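Glutamate--LysW ligase ArgX (Sulfolobus tokodaii, PDB 3VPB) probably catalyses the ATP-dependent attachment of glutamate to the C-terminal glutamate of the carrier protein LysW, a step in arginine biosynthesis. Local coordinates at residues B[15-18]-B[19-23]; B[74-77]-B[78-82]; B[216-219]-B[220-224]; B[270-273]-B[274-278]. One frame throughout, in Å; residues are numbered along the deposited sequence.

Contacts 1, 3 and 4 are short runs of amphipathic helix, some two turns each, with one face buried and another toward solvent, whereas contact 2, the most buried, is the passage from a strand into a helix. Contacts 1 and 4 pack against each other, Ala-20 and Leu-21 meeting Val-273, although one helix lies in the pre-ATP-grasp and the other in the ATP-grasp part; contact 4 also reaches contact 2, where Ile-276 meets Ile-75. Contact 3 stands apart, on the ATP-grasp helix 216-229. The chemistry follows the place: small and branched apolar groups on inner faces, lysine and glutamate on outer ones, while in contact 2 serine caps the helix and asparagine ties the turn to the neighbouring part.

Contact 1: B[15-18]-B[19-23]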
loop_
_atom_site.group_PDB
_atom_site.type_symbol
_atom_site.label_atom_id
_atom_site.label_comp_id
_atom_site.label_asym_id
_atom_site.label_seq_id
_atom_site.Cartn_x
_atom_site.Cartn_y
_atom_site.Cartn_z
ATOM N N LYS B 15 19.249 6.396 23.980
ATOM C CA LYS B 15 19.707 7.346 25.002
ATOM C C LYS B 15 20.708 6.704 25.932
ATOM O O LYS B 15 21.758 7.306 26.256
ATOM C CB LYS B 15 18.520 7.889 25.788
ATOM C CG LYS B 15 17.668 8.817 24.968
ATOM C CD LYS B 15 16.479 9.324 25.782
ATOM C CE LYS B 15 15.507 8.211 26.082
ATOM N NZ LYS B 15 14.762 8.507 27.342
ATOM N N LEU B 16 20.401 5.476 26.339
ATOM C CA LEU B 16 21.281 4.710 27.222
ATOM C C LEU B 16 22.619 4.392 26.541
ATOM O O LEU B 16 23.667 4.403 27.197
ATOM C CB LEU B 16 20.597 3.423 27.715
ATOM C CG LEU B 16 19.427 3.561 28.706
ATOM C CD1 LEU B 16 18.808 2.198 28.962
ATOM C CD2 LEU B 16 19.849 4.204 30.054
ATOM N N ILE B 17 22.600 4.116 25.233
ATOM C CA ILE B 17 23.851 3.831 24.531
ATOM C C ILE B 17 24.680 5.116 24.407
ATOM O O ILE B 17 25.884 5.093 24.608
ATOM C CB ILE B 17 23.634 3.153 23.139
ATOM C CG1 ILE B 17 22.999 1.770 23.296
ATOM C CG2 ILE B 17 24.975 3.025 22.358
ATOM C CD1 ILE B 17 22.457 1.197 21.968
ATOM N N ALA B 18 24.031 6.238 24.102
ATOM C CA ALA B 18 24.727 7.515 24.038
ATOM C C ALA B 18 25.346 7.861 25.405
ATOM O O ALA B 18 26.489 8.351 25.474
ATOM C CB ALA B 18 23.784 8.629 23.591
ATOM N N LYS B 19 24.615 7.578 26.476
ATOM C CA LYS B 19 25.069 7.950 27.816
ATOM C C LYS B 19 26.255 7.090 28.176
ATOM O O LYS B 19 27.228 7.567 28.778
ATOM C CB LYS B 19 23.936 7.793 28.845
ATOM C CG LYS B 19 24.310 8.183 30.286
ATOM C CD LYS B 19 24.713 9.676 30.388
ATOM C CE LYS B 19 24.887 10.133 31.845
ATOM N NZ LYS B 19 26.180 9.647 32.450
ATOM N N ALA B 20 26.205 5.822 27.780
ATOM C CA ALA B 20 27.312 4.913 28.064
ATOM C C ALA B 20 28.579 5.243 27.265
ATOM O O ALA B 20 29.702 5.071 27.777
ATOM C CB ALA B 20 26.881 3.433 27.858
ATOM N N LEU B 21 28.413 5.709 26.021
ATOM C CA LEU B 21 29.540 6.212 25.235
ATOM C C LEU B 21 30.191 7.385 25.989
ATOM O O LEU B 21 31.407 7.366 26.257
ATOM C CB LEU B 21 29.124 6.598 23.801
ATOM C CG LEU B 21 28.780 5.395 22.889
ATOM C CD1 LEU B 21 27.953 5.816 21.666
ATOM C CD2 LEU B 21 30.015 4.635 22.461
ATOM N N GLU B 22 29.370 8.352 26.375
ATOM C CA GLU B 22 29.832 9.519 27.140
ATOM C C GLU B 22 30.570 9.131 28.438
ATOM O O GLU B 22 31.665 9.646 28.721
ATOM C CB GLU B 22 28.634 10.403 27.466
ATOM C CG GLU B 22 28.952 11.650 28.305
ATOM C CD GLU B 22 27.689 12.366 28.801
ATOM O OE1 GLU B 22 26.739 12.552 27.999
ATOM O OE2 GLU B 22 27.647 12.732 30.000
ATOM N N GLU B 23 29.969 8.221 29.212
ATOM C CA GLU B 23 30.454 7.856 30.539
ATOM C C GLU B 23 31.770 7.098 30.480
ATOM O O GLU B 23 32.532 7.127 31.438
ATOM C CB GLU B 23 29.432 6.973 31.249
ATOM C CG GLU B 23 28.402 7.704 32.057
ATOM C CD GLU B 23 27.368 6.768 32.683
ATOM O OE1 GLU B 23 27.705 5.639 33.104
ATOM O OE2 GLU B 23 26.202 7.176 32.773
#
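Ile-17 and Leu-21 meet one helical turn apart, side by side and pointing the same way, with Ile-17 CG2 4.1 Å from Leu-21 CD1. With chi1 of Ile-17 at -65°, CG1 sits beside the backbone N and CG2 lies opposite that N, on the side where Leu-21 CD1 is. Leu-21 CG also rests 3.4 Å from Ile-17 O, so the isobutyl group covers the carbonyl that Leu-21 N binds at 3.0 Å. The same i to i+4 bonding runs on to Glu-22 N, which reaches Ala-18 O at 3.0 Å along a nearly straight N-H line (172°). Ala-18 and Ala-20 suit their places, where a lone methyl lets other elements come close: Ala-18 touches Leu-5 and Tyr-28 of the sheet, and Ala-20 touches Ala-269 and Val-273 of helix 268-280. On the outer face the chain of Lys-19 bends twice and brings NZ to Glu-23 OE2 in a salt bridge one turn on; its 2.5 Å is very short, so the exact placing is doubtful. Lys-15, also outward, packs on Glu-23 of the LysW chain. With strand 2-7 before it and strand 27-32 after it, parallel neighbours in one sheet, this helix is the crossover of a beta-alpha-beta unit, in a domain related to the Rossmann-like folds.

Contact 2: B[74-77]-B[78-82]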
loop_
_atom_site.group_PDB
_atom_site.type_symbol
_atom_site.label_atom_id
_atom_site.label_comp_id
_atom_site.label_asym_id
_atom_site.label_seq_id
_atom_site.Cartn_x
_atom_site.Cartn_y
_atom_site.Cartn_z
ATOM N N THR B 74 30.528 -2.103 11.204
ATOM C CA THR B 74 29.192 -1.817 11.703
ATOM C C THR B 74 28.710 -2.934 12.615
ATOM O O THR B 74 29.025 -4.123 12.401
ATOM C CB THR B 74 28.176 -1.614 10.574
ATOM O OG1 THR B 74 28.076 -2.823 9.802
ATOM C CG2 THR B 74 28.597 -0.468 9.688
ATOM N N ILE B 75 27.953 -2.539 13.636
ATOM C CA ILE B 75 27.384 -3.477 14.598
ATOM C C ILE B 75 25.897 -3.163 14.666
ATOM O O ILE B 75 25.554 -2.111 15.184
ATOM C CB ILE B 75 28.014 -3.237 16.015
ATOM C CG1 ILE B 75 29.546 -3.517 16.014
ATOM C CG2 ILE B 75 27.282 -4.058 17.120
ATOM C CD1 ILE B 75 30.216 -3.041 17.329
ATOM N N ASN B 76 25.026 -4.038 14.144
ATOM C CA ASN B 76 25.395 -5.225 13.372
ATOM C C ASN B 76 25.757 -4.947 11.912
ATOM O O ASN B 76 25.471 -3.873 11.386
ATOM C CB ASN B 76 24.260 -6.272 13.436
ATOM C CG ASN B 76 24.052 -6.791 14.838
ATOM O OD1 ASN B 76 24.969 -7.317 15.442
ATOM N ND2 ASN B 76 22.862 -6.578 15.386
ATOM N N SER B 77 26.389 -5.921 11.270
ATOM C CA SER B 77 26.715 -5.835 9.836
ATOM C C SER B 77 25.464 -5.961 8.939
ATOM O O SER B 77 24.422 -6.484 9.356
ATOM C CB SER B 77 27.811 -6.859 9.467
ATOM O OG SER B 77 27.320 -8.192 9.531
ATOM N N SER B 78 25.557 -5.472 7.697
ATOM C CA SER B 78 24.401 -5.525 6.797
ATOM C C SER B 78 24.036 -6.973 6.505
ATOM O O SER B 78 22.879 -7.292 6.304
ATOM C CB SER B 78 24.653 -4.726 5.495
ATOM O OG SER B 78 25.684 -5.314 4.721
ATOM N N ASP B 79 25.028 -7.863 6.513
ATOM C CA ASP B 79 24.755 -9.261 6.204
ATOM C C ASP B 79 23.946 -9.881 7.352
ATOM O O ASP B 79 23.004 -10.627 7.103
ATOM C CB ASP B 79 26.055 -10.026 5.900
ATOM C CG ASP B 79 26.620 -9.723 4.491
ATOM O OD1 ASP B 79 27.859 -9.841 4.289
ATOM O OD2 ASP B 79 25.845 -9.351 3.579
ATOM N N VAL B 80 24.265 -9.500 8.586
ATOM C CA VAL B 80 23.548 -9.967 9.773
ATOM C C VAL B 80 22.134 -9.347 9.799
ATOM O O VAL B 80 21.135 -10.034 10.043
ATOM C CB VAL B 80 24.321 -9.607 11.043
ATOM C CG1 VAL B 80 23.475 -9.853 12.284
ATOM C CG2 VAL B 80 25.641 -10.437 11.105
ATOM N N ILE B 81 22.054 -8.054 9.526
ATOM C CA ILE B 81 20.742 -7.365 9.487
ATOM C C ILE B 81 19.794 -8.041 8.466
ATOM O O ILE B 81 18.633 -8.333 8.769
ATOM C CB ILE B 81 20.891 -5.840 9.256
ATOM C CG1 ILE B 81 21.555 -5.187 10.476
ATOM C CG2 ILE B 81 19.503 -5.210 9.052
ATOM C CD1 ILE B 81 22.205 -3.800 10.213
ATOM N N ASN B 82 20.303 -8.319 7.273
ATOM C CA ASN B 82 19.521 -8.947 6.199
ATOM C C ASN B 82 18.950 -10.302 6.652
ATOM O O ASN B 82 17.746 -10.584 6.500
ATOM C CB ASN B 82 20.425 -9.121 4.973
ATOM C CG ASN B 82 19.811 -8.580 3.661
ATOM O OD1 ASN B 82 18.666 -8.121 3.606
ATOM N ND2 ASN B 82 20.592 -8.642 2.599
#
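Ser-77 O receives Ile-81 N at 2.8 Å, nearly straight at 169°, the first i to i+4 bond of helix 78-84. The same serine is the N-cap: its OG accepts a weak bond from Val-80 N at 3.5 Å. With chi1 at 70°, OG sits between the serine's own N and carbonyl carbon, turned toward the first helical turn, and it also lies against Val-80 CG2 (3.2 Å). A short hydroxyl suits this place because it can fold back over the amides of the turn. Before it, Asn-76 turns its CB to Val-80 CG1 at 3.8 Å, the two side chains crossing at a slant, while Ile-81 CD1 reaches Asn-76 O at 3.5 Å. The amide end of Asn-76 is held elsewhere, its ND2 donating to Asp-253 O and Phe-233 O, and the peptide bond preceding this residue is cis. Ser-64 OG is hydrogen-bonded both to Thr-74 OG1 and to Asn-76 O, and Ser-78 OG is bonded to Glu-68. Small polar side chains thus pay for the turn's burial: the backbone can leave strand 73-75 and enter a helix within a few residues, with the asparagine tying that corner to the ATP-grasp part.

Contact 3: B[216-219]-B[220-224]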
loop_
_atom_site.group_PDB
_atom_site.type_symbol
_atom_site.label_atom_id
_atom_site.label_comp_id
_atom_site.label_asym_id
_atom_site.label_seq_id
_atom_site.Cartn_x
_atom_site.Cartn_y
_atom_site.Cartn_z
ATOM N N GLU B 216 22.174 -25.225 31.138
ATOM C CA GLU B 216 23.163 -25.422 30.096
ATOM C C GLU B 216 22.586 -25.568 28.691
ATOM O O GLU B 216 23.130 -24.978 27.762
ATOM C CB GLU B 216 24.113 -26.581 30.421
ATOM C CG GLU B 216 25.396 -26.108 31.083
ATOM C CD GLU B 216 26.197 -25.109 30.222
ATOM O OE1 GLU B 216 26.207 -25.234 28.971
ATOM O OE2 GLU B 216 26.823 -24.193 30.802
ATOM N N LYS B 217 21.504 -26.337 28.545
ATOM C CA LYS B 217 20.906 -26.589 27.234
ATOM C C LYS B 217 20.452 -25.271 26.606
ATOM O O LYS B 217 20.574 -25.091 25.414
ATOM C CB LYS B 217 19.707 -27.535 27.327
ATOM C CG LYS B 217 20.003 -28.915 27.930
ATOM C CD LYS B 217 18.889 -29.380 28.889
ATOM C CE LYS B 217 18.964 -28.658 30.253
ATOM N NZ LYS B 217 20.380 -28.433 30.755
ATOM N N LEU B 218 19.919 -24.369 27.426
ATOM C CA LEU B 218 19.469 -23.053 26.928
ATOM C C LEU B 218 20.651 -22.234 26.432
ATOM O O LEU B 218 20.603 -21.685 25.331
ATOM C CB LEU B 218 18.727 -22.280 28.010
ATOM C CG LEU B 218 18.158 -20.909 27.630
ATOM C CD1 LEU B 218 17.332 -20.962 26.334
ATOM C CD2 LEU B 218 17.365 -20.347 28.788
ATOM N N LYS B 219 21.707 -22.167 27.244
ATOM C CA LYS B 219 22.898 -21.406 26.882
ATOM C C LYS B 219 23.483 -21.928 25.570
ATOM O O LYS B 219 23.819 -21.142 24.695
ATOM C CB LYS B 219 23.957 -21.458 28.005
ATOM C CG LYS B 219 25.354 -20.952 27.582
ATOM C CD LYS B 219 26.455 -21.829 28.211
ATOM C CE LYS B 219 27.692 -22.028 27.301
ATOM N NZ LYS B 219 27.557 -22.844 26.031
ATOM N N GLU B 220 23.591 -23.254 25.457
ATOM C CA GLU B 220 24.178 -23.925 24.295
ATOM C C GLU B 220 23.361 -23.638 23.044
ATOM O O GLU B 220 23.914 -23.425 21.967
ATOM C CB GLU B 220 24.217 -25.443 24.536
ATOM C CG GLU B 220 25.226 -25.855 25.570
ATOM C CD GLU B 220 24.982 -27.256 26.172
ATOM O OE1 GLU B 220 23.935 -27.911 25.895
ATOM O OE2 GLU B 220 25.861 -27.700 26.943
ATOM N N THR B 221 22.040 -23.639 23.208
ATOM C CA THR B 221 21.129 -23.342 22.101
ATOM C C THR B 221 21.360 -21.927 21.592
ATOM O O THR B 221 21.564 -21.741 20.391
ATOM C CB THR B 221 19.659 -23.520 22.513
ATOM O OG1 THR B 221 19.469 -24.867 22.966
ATOM C CG2 THR B 221 18.747 -23.258 21.332
ATOM N N VAL B 222 21.313 -20.947 22.503
ATOM C CA VAL B 222 21.515 -19.539 22.141
ATOM C C VAL B 222 22.882 -19.342 21.480
ATOM O O VAL B 222 22.979 -18.727 20.415
ATOM C CB VAL B 222 21.381 -18.586 23.361
ATOM C CG1 VAL B 222 21.710 -17.146 22.994
ATOM C CG2 VAL B 222 19.986 -18.661 23.959
ATOM N N VAL B 223 23.938 -19.859 22.108
ATOM C CA VAL B 223 25.276 -19.615 21.584
ATOM C C VAL B 223 25.438 -20.177 20.168
ATOM O O VAL B 223 25.975 -19.506 19.289
ATOM C CB VAL B 223 26.398 -20.064 22.565
ATOM C CG1 VAL B 223 27.777 -19.966 21.906
ATOM C CG2 VAL B 223 26.364 -19.169 23.832
ATOM N N LYS B 224 24.960 -21.397 19.948
ATOM C CA LYS B 224 25.055 -22.013 18.634
ATOM C C LYS B 224 24.276 -21.195 17.581
ATOM O O LYS B 224 24.783 -20.920 16.482
ATOM C CB LYS B 224 24.568 -23.453 18.695
ATOM C CG LYS B 224 24.621 -24.205 17.357
ATOM C CD LYS B 224 26.051 -24.464 16.929
ATOM C CE LYS B 224 26.168 -24.693 15.416
ATOM N NZ LYS B 224 27.611 -24.612 14.982
#
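Glu-220 folds back over Glu-216 in the opening turns of helix 216-229, an alpha helix packed against the antiparallel sheet of the ATP-grasp domain. Its CG lies opposite its own carbonyl carbon (chi1 -71°) and comes to 3.2 Å from Glu-216 O, the carbonyl its backbone N binds at 2.9 Å. This brings two like charges together: Glu-216 OE1 and Glu-220 OE2 are 3.2 Å apart, their carboxylate planes 55° from each other. Such crowding would tend to raise the affinity of one group for a proton, although the nearby helix N-terminus and lysines should ease it. Lys-219 may supply part of that relief: its bent chain lays NZ 3.8 Å from Glu-220 CG, near the acid but not in contact with its oxygens. Lysine and glutamate suit this face, which is turned to solvent. On the inner face Leu-218 CD1 meets Val-222 CG2 at 4.2 Å, and both rest on Ile-238 of strand 233-241. A valine in place of Thr-221 would probably leave Lys-217 O without its hydroxyl donor, the backbone N of the residue remaining. As it stands, Lys-217 O is gripped by two donors of Thr-221 from opposite faces of the carbonyl plane, OG1 at 2.7 Å and N at 3.0 Å.

Contact 4: B[270-273]-B[274-278]; sequences QKLV and EYIKE
Gln-270 and Glu-274 join by a side-chain hydrogen bond one turn apart: Gln-270 NE2 reaches Glu-274 OE1 at 3.0 Å and 178°. The acceptor lies in the amide plane of the glutamine, but the donor comes from above the carboxylate plane, the planes of amide and carboxylate being 83° apart. The glutamine can do this because its chain bends at chi2 (61°), swinging the amide forward along the helix, toward Glu-274. Asn-24 donates from ND2 to Gln-270 OE1, so both ends of the amide are used, and accepts at O from Lys-277 NZ. An alanine at Gln-270 would probably leave Glu-274 OE1 without this donor and Asn-24 ND2 without one of its acceptors. Among the charged groups, Lys-271 runs alongside Glu-274, Lys-271 CD lying 3.8 Å from Glu-274 OE2 while the ammonium stays farther off. The apolar contact is Leu-272 CG to Ile-276 CD1, 3.8 Å, and Val-273 CG1 touches Lys-277 CD at 4.2 Å, the lysine's aliphatic stem extending the greasy face. Backbone bonds such as Lys-277 N to Val-273 O, 2.9 Å, run through the whole segment. Around it, Val-273 fits against Leu-21 of helix 12-23, and Lys-271 and Tyr-275 lie on Ile-182 of strand 175-182. Tyr-275 OH is bonded to Glu-232, just ahead of strand 233-241, so this helix touches elements of both the N-terminal and the ATP-grasp parts.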
loop_
_atom_site.group_PDB
_atom_site.type_symbol
_atom_site.label_atom_id
_atom_site.label_comp_id
_atom_site.label_asym_id
_atom_site.label_seq_id
_atom_site.Cartn_x
_atom_site.Cartn_y
_atom_site.Cartn_z
ATOM N N GLN B 270 26.156 -0.501 28.850
ATOM C CA GLN B 270 27.538 -0.534 29.367
ATOM C C GLN B 270 28.306 -1.741 28.842
ATOM O O GLN B 270 29.492 -1.623 28.458
ATOM C CB GLN B 270 27.514 -0.526 30.915
ATOM C CG GLN B 270 28.896 -0.562 31.583
ATOM C CD GLN B 270 29.769 0.645 31.229
ATOM O OE1 GLN B 270 29.274 1.743 30.997
ATOM N NE2 GLN B 270 31.082 0.431 31.193
ATOM N N LYS B 271 27.659 -2.910 28.832
ATOM C CA LYS B 271 28.298 -4.123 28.303
ATOM C C LYS B 271 28.660 -3.984 26.825
ATOM O O LYS B 271 29.712 -4.444 26.384
ATOM C CB LYS B 271 27.411 -5.359 28.520
ATOM C CG LYS B 271 27.171 -5.676 30.002
ATOM C CD LYS B 271 28.485 -6.187 30.629
ATOM C CE LYS B 271 28.339 -6.394 32.135
ATOM N NZ LYS B 271 27.415 -7.538 32.410
ATOM N N LEU B 272 27.780 -3.352 26.064
ATOM C CA LEU B 272 28.053 -3.104 24.637
ATOM C C LEU B 272 29.280 -2.196 24.446
ATOM O O LEU B 272 30.180 -2.500 23.649
ATOM C CB LEU B 272 26.826 -2.423 23.987
ATOM C CG LEU B 272 27.005 -2.090 22.492
ATOM C CD1 LEU B 272 27.262 -3.321 21.650
ATOM C CD2 LEU B 272 25.779 -1.332 21.999
ATOM N N VAL B 273 29.304 -1.080 25.172
ATOM C CA VAL B 273 30.371 -0.079 25.007
ATOM C C VAL B 273 31.683 -0.725 25.459
ATOM O O VAL B 273 32.714 -0.588 24.798
ATOM C CB VAL B 273 30.063 1.233 25.752
ATOM C CG1 VAL B 273 31.293 2.137 25.782
ATOM C CG2 VAL B 273 28.934 1.976 25.037
ATOM N N GLU B 274 31.630 -1.486 26.546
ATOM C CA GLU B 274 32.828 -2.225 26.980
ATOM C C GLU B 274 33.344 -3.160 25.905
ATOM O O GLU B 274 34.565 -3.198 25.642
ATOM C CB GLU B 274 32.529 -3.020 28.246
ATOM C CG GLU B 274 32.470 -2.147 29.474
ATOM C CD GLU B 274 32.064 -2.903 30.738
ATOM O OE1 GLU B 274 32.112 -2.289 31.831
ATOM O OE2 GLU B 274 31.701 -4.097 30.648
ATOM N N TYR B 275 32.441 -3.942 25.308
ATOM C CA TYR B 275 32.797 -4.848 24.222
ATOM C C TYR B 275 33.464 -4.106 23.050
ATOM O O TYR B 275 34.468 -4.567 22.516
ATOM C CB TYR B 275 31.560 -5.602 23.731
ATOM C CG TYR B 275 31.791 -6.427 22.495
ATOM C CD1 TYR B 275 32.368 -7.702 22.580
ATOM C CD2 TYR B 275 31.450 -5.936 21.233
ATOM C CE1 TYR B 275 32.576 -8.492 21.427
ATOM C CE2 TYR B 275 31.663 -6.703 20.090
ATOM C CZ TYR B 275 32.228 -7.973 20.197
ATOM O OH TYR B 275 32.444 -8.710 19.060
ATOM N N ILE B 276 32.897 -2.973 22.669
ATOM C CA ILE B 276 33.425 -2.166 21.556
ATOM C C ILE B 276 34.833 -1.661 21.875
ATOM O O ILE B 276 35.736 -1.786 21.052
ATOM C CB ILE B 276 32.453 -1.011 21.215
ATOM C CG1 ILE B 276 31.207 -1.597 20.541
ATOM C CG2 ILE B 276 33.074 0.042 20.273
ATOM C CD1 ILE B 276 30.011 -0.616 20.638
ATOM N N LYS B 277 35.012 -1.128 23.075
ATOM C CA LYS B 277 36.339 -0.654 23.516
ATOM C C LYS B 277 37.362 -1.793 23.561
ATOM O O LYS B 277 38.525 -1.614 23.185
ATOM C CB LYS B 277 36.229 0.002 24.881
ATOM C CG LYS B 277 35.533 1.361 24.849
ATOM C CD LYS B 277 35.442 1.974 26.240
ATOM C CE LYS B 277 36.818 2.154 26.882
ATOM N NZ LYS B 277 36.776 3.176 27.968
ATOM N N GLU B 278 36.923 -2.952 24.039
ATOM C CA GLU B 278 37.757 -4.162 24.144
ATOM C C GLU B 278 38.270 -4.596 22.781
ATOM O O GLU B 278 39.446 -4.946 22.629
ATOM C CB GLU B 278 36.921 -5.294 24.756
ATOM C CG GLU B 278 37.548 -6.680 24.721
ATOM C CD GLU B 278 38.555 -6.866 25.824
ATOM O OE1 GLU B 278 39.331 -7.837 25.761
ATOM O OE2 GLU B 278 38.565 -6.041 26.763
#